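Local coordinates for Aac(6')-Ih protein (Acinetobacter baumannii, PDB 4E8O) that probably acetylates the 6'-amino group of aminoglycoside antibiotics with acetyl coenzyme A, as a GNAT-superfamily enzyme associated with antibiotic resistance, at residues I24-E29 against L64-Y69; D34-R39 against Q52-L57; A75-E80 against I102-E107. All coordinates share one frame; numbering follows the deposited sequence.

Interactions 1 and 3 are strand pairings in one GNAT sheet, and interaction 2 is a helix pair packed against it. Strands 63-69 and 75-84 are neighbours: Leu66 N of interaction 1 lies 2.9 Å from Leu79 O of interaction 3, a probable hydrogen bond, so the two contacts continue each other across the sheet with centres about 11 Å apart. Helix 32-42 is tied to both. Tyr69 OH sits 2.8 Å from Asp34 OD2, while Glu80 OE2 forms a salt bridge of 2.6 Å with Arg39 NE. The end of strand 96-104 in interaction 3 leads into the turn before helix 113-127, where relatives in this superfamily bind the pyrophosphate of coenzyme A.

Interaction 1: I24-E29 against L64-Y69; sequences IMPISE and LQLLAY
Met25 and Leu67 form the hydrogen-bonded pair of an antiparallel ladder that adds the outermost strand 23-26 to the GNAT sheet. Met25 N reaches Leu67 O at 2.9 Å and Leu67 N returns the bond to Met25 O. Pro26 has no N-H to offer; the next donor, Ile27 N, bonds to Gln65 O at 3.0 Å.

Two different surfaces result. Ile24 lays its CG2 across Leu66 CD1 at 3.9 Å, on the side where Ile24 and Ala68 pack against Ile113 of helix 113-127. On the other side, Met25 takes chi1 70°, its CG between the backbone N and carbonyl carbon, and runs on extended to SD, which comes obliquely to the Tyr69 ring, 4.8 Å from the centroid, a Met-aromatic contact; the bend about the CG-SD bond turns only CE. The ring's hydroxyl is held from outside, by Asp34. Ile27 is buried: its CG1 and CD1 both meet Leu67 CG at 3.7 Å, the two side chains crossing at about a right angle, and Trp35 of helix 32-42 lies against Ile27 as well. Past the strand's end, a water bridges the segments, donating to Ile27 O at 2.6 Å and accepting from Gln65 NE2 at 3.2 Å.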
loop_
_atom_site.group_PDB
_atom_site.type_symbol
_atom_site.label_atom_id
_atom_site.label_comp_id
_atom_site.label_asym_id
_atom_site.label_seq_id
_atom_site.Cartn_x
_atom_site.Cartn_y
_atom_site.Cartn_z
ATOM N N ILE B 24 -4.381 -7.979 27.696
ATOM C CA ILE B 24 -4.757 -7.674 26.311
ATOM C C ILE B 24 -6.066 -8.352 25.903
ATOM O O ILE B 24 -6.258 -9.543 26.160
ATOM C CB ILE B 24 -3.653 -8.129 25.333
ATOM C CG1 ILE B 24 -2.315 -7.487 25.704
ATOM C CG2 ILE B 24 -4.021 -7.781 23.903
ATOM C CD1 ILE B 24 -1.154 -7.956 24.848
ATOM N N MET B 25 -6.959 -7.598 25.264
ATOM C CA MET B 25 -8.214 -8.163 24.774
ATOM C C MET B 25 -8.669 -7.516 23.472
ATOM O O MET B 25 -8.440 -6.326 23.250
ATOM C CB MET B 25 -9.319 -8.022 25.825
ATOM C CG MET B 25 -9.783 -6.589 26.058
ATOM S SD MET B 25 -11.024 -6.478 27.361
ATOM C CE MET B 25 -10.161 -7.323 28.675
ATOM N N PRO B 26 -9.314 -8.305 22.599
ATOM C CA PRO B 26 -9.969 -7.715 21.426
ATOM C C PRO B 26 -11.120 -6.805 21.861
ATOM O O PRO B 26 -11.819 -7.127 22.824
ATOM C CB PRO B 26 -10.482 -8.936 20.649
ATOM C CG PRO B 26 -10.455 -10.080 21.625
ATOM C CD PRO B 26 -9.354 -9.779 22.589
ATOM N N ILE B 27 -11.298 -5.684 21.164
ATOM C CA ILE B 27 -12.239 -4.637 21.570
ATOM C C ILE B 27 -13.695 -4.963 21.205
ATOM O O ILE B 27 -13.983 -5.381 20.081
ATOM C CB ILE B 27 -11.841 -3.266 20.947
ATOM C CG1 ILE B 27 -10.357 -2.973 21.198
ATOM C CG2 ILE B 27 -12.724 -2.138 21.481
ATOM C CD1 ILE B 27 -9.828 -1.733 20.478
ATOM N N SER B 28 -14.604 -4.756 22.158
ATOM C CA SER B 28 -16.039 -4.954 21.936
ATOM C C SER B 28 -16.768 -3.617 21.894
ATOM O O SER B 28 -16.194 -2.590 22.245
ATOM C CB SER B 28 -16.636 -5.834 23.034
ATOM O OG SER B 28 -16.495 -5.236 24.313
ATOM N N GLU B 29 -18.031 -3.627 21.470
ATOM C CA GLU B 29 -18.824 -2.399 21.396
ATOM C C GLU B 29 -18.937 -1.728 22.763
ATOM O O GLU B 29 -19.082 -0.509 22.864
ATOM C CB GLU B 29 -20.218 -2.698 20.838
ATOM C CG GLU B 29 -21.124 -1.479 20.720
ATOM C CD GLU B 29 -22.546 -1.848 20.362
ATOM O OE1 GLU B 29 -22.765 -2.994 19.912
ATOM O OE2 GLU B 29 -23.444 -0.996 20.533
ATOM N N LEU B 64 -8.198 -6.565 13.152
ATOM C CA LEU B 64 -8.011 -6.868 14.566
ATOM C C LEU B 64 -7.761 -5.574 15.324
ATOM O O LEU B 64 -6.955 -4.738 14.895
ATOM C CB LEU B 64 -6.836 -7.833 14.778
ATOM C CG LEU B 64 -6.690 -8.374 16.207
ATOM C CD1 LEU B 64 -7.768 -9.405 16.512
ATOM C CD2 LEU B 64 -5.310 -8.965 16.458
ATOM N N GLN B 65 -8.457 -5.401 16.441
ATOM C CA GLN B 65 -8.245 -4.229 17.280
ATOM C C GLN B 65 -8.194 -4.651 18.740
ATOM O O GLN B 65 -9.084 -5.359 19.225
ATOM C CB GLN B 65 -9.336 -3.179 17.034
ATOM C CG GLN B 65 -10.748 -3.745 16.907
ATOM C CD GLN B 65 -11.087 -4.188 15.495
ATOM O OE1 GLN B 65 -10.651 -3.578 14.514
ATOM N NE2 GLN B 65 -11.870 -5.257 15.383
ATOM N N LEU B 66 -7.144 -4.236 19.440
ATOM C CA LEU B 66 -6.935 -4.688 20.813
ATOM C C LEU B 66 -6.793 -3.516 21.779
ATOM O O LEU B 66 -6.424 -2.409 21.376
ATOM C CB LEU B 66 -5.689 -5.576 20.897
ATOM C CG LEU B 66 -5.545 -6.707 19.879
ATOM C CD1 LEU B 66 -4.212 -7.408 20.048
ATOM C CD2 LEU B 66 -6.669 -7.714 20.013
ATOM N N LEU B 67 -7.109 -3.769 23.047
ATOM C CA LEU B 67 -6.829 -2.838 24.132
ATOM C C LEU B 67 -6.060 -3.573 25.221
ATOM O O LEU B 67 -6.260 -4.773 25.432
ATOM C CB LEU B 67 -8.128 -2.273 24.719
ATOM C CG LEU B 67 -8.791 -1.085 24.020
ATOM C CD1 LEU B 67 -10.241 -0.936 24.453
ATOM C CD2 LEU B 67 -8.028 0.192 24.306
ATOM N N ALA B 68 -5.167 -2.861 25.897
ATOM C CA ALA B 68 -4.511 -3.395 27.084
ATOM C C ALA B 68 -5.024 -2.636 28.302
ATOM O O ALA B 68 -5.033 -1.404 28.309
ATOM C CB ALA B 68 -3.001 -3.270 26.970
ATOM N N TYR B 69 -5.461 -3.371 29.321
ATOM C CA TYR B 69 -6.011 -2.759 30.524
ATOM C C TYR B 69 -5.135 -3.029 31.744
ATOM O O TYR B 69 -4.348 -3.978 31.761
ATOM C CB TYR B 69 -7.424 -3.286 30.798
ATOM C CG TYR B 69 -8.508 -2.736 29.893
ATOM C CD1 TYR B 69 -9.284 -1.653 30.286
ATOM C CD2 TYR B 69 -8.771 -3.314 28.660
ATOM C CE1 TYR B 69 -10.283 -1.158 29.473
ATOM C CE2 TYR B 69 -9.768 -2.826 27.840
ATOM C CZ TYR B 69 -10.518 -1.747 28.253
ATOM O OH TYR B 69 -11.511 -1.254 27.441
HETATM O O HOH W 1 -12.781 -6.537 18.119
#

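Interaction 2: D34-R39 against Q52-L57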
loop_
_atom_site.group_PDB
_atom_site.type_symbol
_atom_site.label_atom_id
_atom_site.label_comp_id
_atom_site.label_asym_id
_atom_site.label_seq_id
_atom_site.Cartn_x
_atom_site.Cartn_y
_atom_site.Cartn_z
ATOM N N ASP B 34 -13.232 3.679 25.657
ATOM C CA ASP B 34 -11.823 3.452 25.984
ATOM C C ASP B 34 -10.963 3.432 24.722
ATOM O O ASP B 34 -9.819 3.893 24.729
ATOM C CB ASP B 34 -11.644 2.132 26.733
ATOM C CG ASP B 34 -12.281 2.143 28.104
ATOM O OD1 ASP B 34 -12.365 3.227 28.727
ATOM O OD2 ASP B 34 -12.693 1.056 28.562
ATOM N N TRP B 35 -11.522 2.879 23.649
ATOM C CA TRP B 35 -10.835 2.780 22.365
ATOM C C TRP B 35 -10.687 4.162 21.747
ATOM O O TRP B 35 -9.616 4.515 21.250
ATOM C CB TRP B 35 -11.620 1.857 21.425
ATOM C CG TRP B 35 -10.949 1.577 20.101
ATOM C CD1 TRP B 35 -9.666 1.885 19.742
ATOM C CD2 TRP B 35 -11.540 0.935 18.962
ATOM N NE1 TRP B 35 -9.428 1.473 18.452
ATOM C CE2 TRP B 35 -10.561 0.886 17.953
ATOM C CE3 TRP B 35 -12.802 0.391 18.704
ATOM C CZ2 TRP B 35 -10.805 0.318 16.700
ATOM C CZ3 TRP B 35 -13.044 -0.172 17.466
ATOM C CH2 TRP B 35 -12.051 -0.204 16.477
ATOM N N LEU B 36 -11.764 4.944 21.795
ATOM C CA LEU B 36 -11.778 6.298 21.235
ATOM C C LEU B 36 -10.780 7.214 21.935
ATOM O O LEU B 36 -10.047 7.960 21.281
ATOM C CB LEU B 36 -13.187 6.895 21.333
ATOM C CG LEU B 36 -13.360 8.349 20.888
ATOM C CD1 LEU B 36 -13.075 8.473 19.411
ATOM C CD2 LEU B 36 -14.754 8.871 21.201
ATOM N N ALA B 37 -10.759 7.151 23.263
ATOM C CA ALA B 37 -9.884 7.996 24.071
ATOM C C ALA B 37 -8.405 7.845 23.715
ATOM O O ALA B 37 -7.663 8.828 23.716
ATOM C CB ALA B 37 -10.111 7.723 25.553
ATOM N N LEU B 38 -7.979 6.619 23.429
ATOM C CA LEU B 38 -6.603 6.361 23.015
ATOM C C LEU B 38 -6.410 6.628 21.526
ATOM O O LEU B 38 -5.370 7.144 21.112
ATOM C CB LEU B 38 -6.198 4.922 23.345
ATOM C CG LEU B 38 -6.131 4.576 24.831
ATOM C CD1 LEU B 38 -5.723 3.132 25.030
ATOM C CD2 LEU B 38 -5.151 5.495 25.524
ATOM N N ARG B 39 -7.418 6.276 20.730
ATOM C CA ARG B 39 -7.370 6.458 19.283
ATOM C C ARG B 39 -7.222 7.926 18.909
ATOM O O ARG B 39 -6.564 8.253 17.921
ATOM C CB ARG B 39 -8.639 5.891 18.636
ATOM C CG ARG B 39 -8.469 5.446 17.196
ATOM C CD ARG B 39 -9.717 4.731 16.696
ATOM N NE ARG B 39 -9.453 3.950 15.491
ATOM C CZ ARG B 39 -9.846 4.296 14.271
ATOM N NH1 ARG B 39 -10.536 5.412 14.078
ATOM N NH2 ARG B 39 -9.552 3.518 13.236
ATOM N N GLN B 52 -17.536 6.158 13.416
ATOM C CA GLN B 52 -18.067 5.564 12.196
ATOM C C GLN B 52 -17.123 4.458 11.733
ATOM O O GLN B 52 -17.561 3.386 11.324
ATOM C CB GLN B 52 -18.217 6.637 11.113
ATOM C CG GLN B 52 -19.506 6.563 10.301
ATOM C CD GLN B 52 -19.738 7.813 9.465
ATOM O OE1 GLN B 52 -19.243 8.892 9.791
ATOM N NE2 GLN B 52 -20.492 7.670 8.381
ATOM N N GLU B 53 -15.824 4.717 11.829
ATOM C CA GLU B 53 -14.822 3.742 11.415
ATOM C C GLU B 53 -14.722 2.594 12.417
ATOM O O GLU B 53 -14.673 1.430 12.025
ATOM C CB GLU B 53 -13.460 4.422 11.248
ATOM C CG GLU B 53 -12.417 3.565 10.541
ATOM C CD GLU B 53 -11.094 4.286 10.372
ATOM O OE1 GLU B 53 -10.970 5.424 10.873
ATOM O OE2 GLU B 53 -10.179 3.718 9.737
ATOM N N MET B 54 -14.696 2.929 13.706
ATOM C CA MET B 54 -14.601 1.934 14.774
ATOM C C MET B 54 -15.732 0.903 14.721
ATOM O O MET B 54 -15.497 -0.288 14.939
ATOM C CB MET B 54 -14.570 2.625 16.147
ATOM C CG MET B 54 -13.260 3.344 16.449
ATOM S SD MET B 54 -13.462 4.777 17.526
ATOM C CE MET B 54 -14.050 3.993 19.026
ATOM N N ARG B 55 -16.951 1.350 14.424
ATOM C CA ARG B 55 -18.101 0.444 14.383
ATOM C C ARG B 55 -18.050 -0.530 13.208
ATOM O O ARG B 55 -18.558 -1.644 13.305
ATOM C CB ARG B 55 -19.423 1.224 14.379
ATOM C CG ARG B 55 -19.686 1.981 15.670
ATOM C CD ARG B 55 -21.164 2.296 15.866
ATOM N NE ARG B 55 -21.441 2.725 17.234
ATOM C CZ ARG B 55 -21.779 1.901 18.222
ATOM N NH1 ARG B 55 -21.890 0.598 17.999
ATOM N NH2 ARG B 55 -22.003 2.381 19.436
ATOM N N GLN B 56 -17.438 -0.110 12.102
ATOM C CA GLN B 56 -17.251 -0.984 10.945
ATOM C C GLN B 56 -16.190 -2.042 11.232
ATOM O O GLN B 56 -16.416 -3.233 11.025
ATOM C CB GLN B 56 -16.805 -0.171 9.724
ATOM C CG GLN B 56 -17.800 0.868 9.219
ATOM C CD GLN B 56 -17.250 1.641 8.030
ATOM O OE1 GLN B 56 -16.216 1.274 7.464
ATOM N NE2 GLN B 56 -17.935 2.714 7.647
ATOM N N LEU B 57 -15.031 -1.581 11.701
ATOM C CA LEU B 57 -13.873 -2.436 11.970
ATOM C C LEU B 57 -14.193 -3.664 12.828
ATOM O O LEU B 57 -13.704 -4.760 12.550
ATOM C CB LEU B 57 -12.748 -1.621 12.631
ATOM C CG LEU B 57 -12.101 -0.486 11.831
ATOM C CD1 LEU B 57 -11.042 0.235 12.649
ATOM C CD2 LEU B 57 -11.490 -1.016 10.555
#
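The indole of Trp35 carries Met54 on one face: CG stands 3.5 Å from the centroid of the six-membered ring, only 6° off its normal, a CH-pi contact. CB comes within 3.4 Å of Trp35 CZ3, and SD, above the same ring at a longer 4.7 Å, makes a Met-aromatic contact. Leu57 CD1 instead meets the indole at its edge, near the ring plane, 4.0 Å from CH2.

The second flat group, the guanidinium of Arg39, also has Met54 CG over one face, and takes Glu53 at its edge. Arg39 NH1 donates to Glu53 OE1 at 3.2 Å, a salt bridge in the guanidinium plane. The oxygen, however, is met from well above its own carboxylate, and the two planes stand 88° apart, so this is a single-bond grip rather than a paired one. An extended chain from CG to NE carries the Arg39 head across from helix 32-42, with its CD 3.8 Å from Met54 SD. Met54, bent at its last torsion (chi3 64°), tucks CE against Leu36 CB at 3.8 Å.

Beyond the pair, His50 also bonds Arg39 NH1. Helices 32-42 and 47-57 meet through these side chains, and both Trp35 NE1 and Arg39 NE go to Glu80 of strand 75-84.

Interaction 3: A75-E80 against I102-E107; sequences AIAMLE and IFVLPE
Ile76 and Leu105 meet at the end of the pairing, their side chains passing at a slant, with Ile76 CG2 3.9 Å from Leu105 CD1. Leu105 has left the strand, yet its N still bonds straight to Ile76 O at 3.0 Å, with an N-H...O angle of 176°. The pairing belongs to the antiparallel beta hairpin of strands 75-84 and 96-104.

At the hydrogen-bonded pair, Met78 N reaches Phe103 O and Phe103 N answers to Met78 O, each at 2.9 Å. Their side chains share one face of the sheet and touch near their roots, Met78 CG to Phe103 CB at 4.1 Å. Phe103 CG lies opposite its own backbone N (chi1 170°), and Leu105 N stands above one face of the phenyl ring, toward its rim. On the reverse face, Ala77 CB packs on Val104 CG2 at 3.9 Å. Leu79 and Ile102 are the next facing pair, with Leu79 CD1 4.4 Å from Ile102 CD1.

Each face has its own helical cover. Leu38 and Leu41 of helix 32-42 lie on Phe103, and Leu42 on Met78, whereas Leu117 of helix 113-127 packs on Ala77 and Leu79; strand 63-69 flanks the hairpin beside 75-84.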
loop_
_atom_site.group_PDB
_atom_site.type_symbol
_atom_site.label_atom_id
_atom_site.label_comp_id
_atom_site.label_asym_id
_atom_site.label_seq_id
_atom_site.Cartn_x
_atom_site.Cartn_y
_atom_site.Cartn_z
ATOM N N ALA B 75 -7.585 1.710 30.352
ATOM C CA ALA B 75 -7.056 1.375 29.036
ATOM C C ALA B 75 -5.795 2.194 28.798
ATOM O O ALA B 75 -5.852 3.427 28.745
ATOM C CB ALA B 75 -8.084 1.654 27.957
ATOM N N ILE B 76 -4.659 1.512 28.660
ATOM C CA ILE B 76 -3.372 2.196 28.565
ATOM C C ILE B 76 -2.659 2.000 27.228
ATOM O O ILE B 76 -1.626 2.624 26.979
ATOM C CB ILE B 76 -2.426 1.836 29.753
ATOM C CG1 ILE B 76 -2.270 0.318 29.915
ATOM C CG2 ILE B 76 -2.936 2.453 31.046
ATOM C CD1 ILE B 76 -1.186 -0.308 29.043
ATOM N N ALA B 77 -3.206 1.132 26.377
ATOM C CA ALA B 77 -2.622 0.869 25.062
ATOM C C ALA B 77 -3.647 0.295 24.089
ATOM O O ALA B 77 -4.617 -0.343 24.505
ATOM C CB ALA B 77 -1.431 -0.071 25.183
ATOM N N MET B 78 -3.422 0.516 22.795
ATOM C CA MET B 78 -4.286 -0.028 21.747
ATOM C C MET B 78 -3.466 -0.411 20.525
ATOM O O MET B 78 -2.390 0.141 20.297
ATOM C CB MET B 78 -5.343 0.994 21.325
ATOM C CG MET B 78 -4.763 2.322 20.865
ATOM S SD MET B 78 -5.792 3.187 19.655
ATOM C CE MET B 78 -5.217 2.432 18.137
ATOM N N LEU B 79 -3.987 -1.351 19.741
ATOM C CA LEU B 79 -3.379 -1.741 18.476
ATOM C C LEU B 79 -4.482 -2.007 17.461
ATOM O O LEU B 79 -5.552 -2.519 17.811
ATOM C CB LEU B 79 -2.526 -3.003 18.655
ATOM C CG LEU B 79 -1.875 -3.610 17.406
ATOM C CD1 LEU B 79 -0.570 -4.291 17.763
ATOM C CD2 LEU B 79 -2.800 -4.608 16.732
ATOM N N GLU B 80 -4.222 -1.667 16.204
ATOM C CA GLU B 80 -5.116 -2.039 15.121
ATOM C C GLU B 80 -4.290 -2.691 14.022
ATOM O O GLU B 80 -3.195 -2.231 13.706
ATOM C CB GLU B 80 -5.878 -0.811 14.596
ATOM C CG GLU B 80 -6.696 -0.102 15.677
ATOM C CD GLU B 80 -7.516 1.067 15.158
ATOM O OE1 GLU B 80 -7.781 1.139 13.934
ATOM O OE2 GLU B 80 -7.908 1.920 15.985
ATOM N N ILE B 102 -0.468 1.558 16.537
ATOM C CA ILE B 102 -0.202 1.109 17.888
ATOM C C ILE B 102 0.051 2.339 18.748
ATOM O O ILE B 102 0.677 3.304 18.298
ATOM C CB ILE B 102 0.992 0.131 17.930
ATOM C CG1 ILE B 102 1.196 -0.416 19.346
ATOM C CG2 ILE B 102 2.250 0.787 17.366
ATOM C CD1 ILE B 102 2.310 -1.439 19.453
ATOM N N PHE B 103 -0.464 2.326 19.969
ATOM C CA PHE B 103 -0.236 3.435 20.878
ATOM C C PHE B 103 -0.195 2.944 22.309
ATOM O O PHE B 103 -1.121 2.279 22.764
ATOM C CB PHE B 103 -1.325 4.496 20.738
ATOM C CG PHE B 103 -1.271 5.549 21.803
ATOM C CD1 PHE B 103 -0.348 6.581 21.728
ATOM C CD2 PHE B 103 -2.131 5.501 22.888
ATOM C CE1 PHE B 103 -0.287 7.550 22.716
ATOM C CE2 PHE B 103 -2.078 6.460 23.875
ATOM C CZ PHE B 103 -1.155 7.491 23.790
ATOM N N VAL B 104 0.882 3.273 23.008
ATOM C CA VAL B 104 1.010 2.972 24.425
ATOM C C VAL B 104 1.255 4.284 25.156
ATOM O O VAL B 104 2.041 5.114 24.692
ATOM C CB VAL B 104 2.192 2.021 24.691
ATOM C CG1 VAL B 104 2.254 1.647 26.163
ATOM C CG2 VAL B 104 2.082 0.772 23.829
ATOM N N LEU B 105 0.568 4.486 26.279
ATOM C CA LEU B 105 0.840 5.640 27.135
ATOM C C LEU B 105 2.291 5.587 27.598
ATOM O O LEU B 105 2.782 4.514 27.953
ATOM C CB LEU B 105 -0.107 5.658 28.336
ATOM C CG LEU B 105 -1.560 5.995 28.004
ATOM C CD1 LEU B 105 -2.453 5.857 29.226
ATOM C CD2 LEU B 105 -1.636 7.397 27.451
ATOM N N PRO B 106 2.983 6.742 27.585
ATOM C CA PRO B 106 4.424 6.825 27.865
ATOM C C PRO B 106 4.847 6.083 29.130
ATOM O O PRO B 106 5.860 5.386 29.103
ATOM C CB PRO B 106 4.653 8.327 28.039
ATOM C CG PRO B 106 3.613 8.960 27.186
ATOM C CD PRO B 106 2.400 8.071 27.317
ATOM N N GLU B 107 4.078 6.223 30.208
ATOM C CA GLU B 107 4.383 5.561 31.477
ATOM C C GLU B 107 4.453 4.029 31.369
ATOM O O GLU B 107 4.987 3.364 32.260
ATOM C CB GLU B 107 3.357 5.965 32.548
ATOM C CG GLU B 107 3.351 7.454 32.923
ATOM C CD GLU B 107 2.635 8.334 31.904
ATOM O OE1 GLU B 107 1.760 7.823 31.173
ATOM O OE2 GLU B 107 2.946 9.544 31.838
#